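Local coordinates for protein ENT (Trypanosoma brucei brucei, PDB 5ZX1) that is of unknown function but carries an all-helical ENT domain, named after EMSY N-terminal, and is probably linked to transcription, at residues S44-C49 against E83-A88. Residues are numbered along the deposited sequence; the frame is centred on the assembly and turned at random.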
loop_
_atom_site.group_PDB
_atom_site.type_symbol
_atom_site.label_atom_id
_atom_site.label_comp_id
_atom_site.label_asym_id
_atom_site.label_seq_id
_atom_site.Cartn_x
_atom_site.Cartn_y
_atom_site.Cartn_z
ATOM N N SER A 44 2.269 7.051 -1.661
ATOM C CA SER A 44 0.937 6.797 -1.135
ATOM C C SER A 44 0.460 5.411 -1.571
ATOM O O SER A 44 -0.172 4.699 -0.786
ATOM C CB SER A 44 -0.046 7.880 -1.565
ATOM O OG SER A 44 -0.806 7.500 -2.690
ATOM N N TYR A 45 0.791 4.999 -2.791
ATOM C CA TYR A 45 0.434 3.643 -3.205
ATOM C C TYR A 45 1.202 2.598 -2.378
ATOM O O TYR A 45 0.635 1.581 -1.956
ATOM C CB TYR A 45 0.683 3.426 -4.702
ATOM C CG TYR A 45 -0.034 2.192 -5.229
ATOM C CD1 TYR A 45 -1.404 2.217 -5.467
ATOM C CD2 TYR A 45 0.652 1.009 -5.474
ATOM C CE1 TYR A 45 -2.069 1.116 -5.924
ATOM C CE2 TYR A 45 -0.009 -0.123 -5.948
ATOM C CZ TYR A 45 -1.377 -0.054 -6.168
ATOM O OH TYR A 45 -2.071 -1.148 -6.630
ATOM N N ARG A 46 2.487 2.845 -2.147
ATOM C CA ARG A 46 3.326 1.901 -1.411
ATOM C C ARG A 46 2.754 1.635 -0.024
ATOM O O ARG A 46 2.511 0.490 0.373
ATOM C CB ARG A 46 4.758 2.437 -1.290
ATOM C CG ARG A 46 5.692 1.517 -0.515
ATOM C CD ARG A 46 7.006 2.197 -0.204
ATOM N NE ARG A 46 7.799 1.412 0.742
ATOM C CZ ARG A 46 7.986 1.722 2.026
ATOM N NH1 ARG A 46 8.724 0.926 2.793
ATOM N NH2 ARG A 46 7.447 2.823 2.547
ATOM N N SER A 47 2.514 2.712 0.708
ATOM C CA SER A 47 2.007 2.587 2.048
ATOM C C SER A 47 0.631 1.919 2.022
ATOM O O SER A 47 0.226 1.271 2.993
ATOM C CB SER A 47 1.935 3.955 2.714
ATOM O OG SER A 47 0.823 4.656 2.211
ATOM N N LEU A 48 -0.076 2.057 0.904
ATOM C CA LEU A 48 -1.376 1.417 0.736
ATOM C C LEU A 48 -1.251 -0.095 0.639
ATOM O O LEU A 48 -2.029 -0.831 1.241
ATOM C CB LEU A 48 -2.070 1.946 -0.516
ATOM C CG LEU A 48 -3.367 2.732 -0.363
ATOM C CD1 LEU A 48 -4.048 2.762 -1.712
ATOM C CD2 LEU A 48 -4.263 2.097 0.674
ATOM N N CYS A 49 -0.293 -0.563 -0.150
ATOM C CA CYS A 49 -0.049 -2.000 -0.239
ATOM C C CYS A 49 0.345 -2.614 1.114
ATOM O O CYS A 49 -0.178 -3.649 1.510
ATOM C CB CYS A 49 1.042 -2.273 -1.269
ATOM S SG CYS A 49 0.482 -2.035 -2.962
ATOM N N GLU A 83 2.200 -3.743 -9.412
ATOM C CA GLU A 83 2.385 -5.118 -8.960
ATOM C C GLU A 83 3.687 -5.240 -8.179
ATOM O O GLU A 83 3.801 -6.061 -7.271
ATOM C CB GLU A 83 2.379 -6.116 -10.134
ATOM C CG GLU A 83 1.151 -6.061 -11.040
ATOM C CD GLU A 83 1.330 -6.859 -12.331
ATOM O OE1 GLU A 83 2.391 -6.720 -12.975
ATOM O OE2 GLU A 83 0.398 -7.602 -12.717
ATOM N N ALA A 84 4.670 -4.423 -8.544
ATOM C CA ALA A 84 5.955 -4.426 -7.857
ATOM C C ALA A 84 5.773 -4.022 -6.400
ATOM O O ALA A 84 6.209 -4.734 -5.496
ATOM C CB ALA A 84 6.937 -3.498 -8.555
ATOM N N GLU A 85 5.113 -2.886 -6.168
ATOM C CA GLU A 85 4.866 -2.421 -4.806
ATOM C C GLU A 85 4.078 -3.439 -3.986
ATOM O O GLU A 85 4.357 -3.641 -2.809
ATOM C CB GLU A 85 4.119 -1.083 -4.815
ATOM C CG GLU A 85 4.931 0.068 -5.341
ATOM C CD GLU A 85 6.203 0.283 -4.542
ATOM O OE1 GLU A 85 6.144 0.189 -3.294
ATOM O OE2 GLU A 85 7.262 0.536 -5.165
ATOM N N LEU A 86 3.089 -4.075 -4.603
ATOM C CA LEU A 86 2.282 -5.053 -3.884
ATOM C C LEU A 86 3.112 -6.287 -3.540
ATOM O O LEU A 86 3.021 -6.827 -2.430
ATOM C CB LEU A 86 1.051 -5.459 -4.697
ATOM C CG LEU A 86 0.181 -6.514 -4.017
ATOM C CD1 LEU A 86 -0.339 -5.986 -2.691
ATOM C CD2 LEU A 86 -0.968 -6.897 -4.918
ATOM N N ALA A 87 3.910 -6.736 -4.505
ATOM C CA ALA A 87 4.801 -7.865 -4.292
ATOM C C ALA A 87 5.776 -7.555 -3.146
ATOM O O ALA A 87 5.983 -8.374 -2.253
ATOM C CB ALA A 87 5.551 -8.198 -5.576
ATOM N N ALA A 88 6.339 -6.350 -3.165
ATOM C CA ALA A 88 7.293 -5.913 -2.148
ATOM C C ALA A 88 6.667 -5.877 -0.758
ATOM O O ALA A 88 7.296 -6.271 0.229
ATOM C CB ALA A 88 7.849 -4.542 -2.501
#
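E85 OE2 is gripped by one salt bridge, to R81 NH2, about one turn earlier on helix 79-91. The other carboxylate oxygen, OE1, reaches across to helix 30-56. It rests on the aliphatic stem of R46, touching CB and lying 3.1 Å from R46 CG. The E85 chain folds at chi2 (-59°), and this turns OE1 against that stem. The two side chains cross obliquely, with guanidinium and carboxylate planes 71° apart. The R46 chain runs extended past the carboxylate, so NE stays 4.5 Å from E85 OE1. That is too long for a salt bridge, but the opposite charges probably still attract.

Nearer the E85 backbone the contact turns apolar. E85 CB meets the edge of the Y45 ring near its plane, 4.1 Å from Y45 CD2. With CG anti to the backbone N, the Y45 ring leans toward helix 79-91. The Y45 side chain also packs on L68 and A82, and its OH is hydrogen-bonded to R72. C49 points at the second helix. Its SG lies against the backbone of L86, 3.6 Å from L86 CA, and also touches L86 CB. Here the backbones come closest, with C49 CA and L86 CA 5.3 Å apart. The segment axes approach to 8.7 Å and cross at -39°. The arrangement is plain helix-helix packing, in which the long helix 30-56 and helix 79-91 run in broadly the same direction within the all-helical ENT domain.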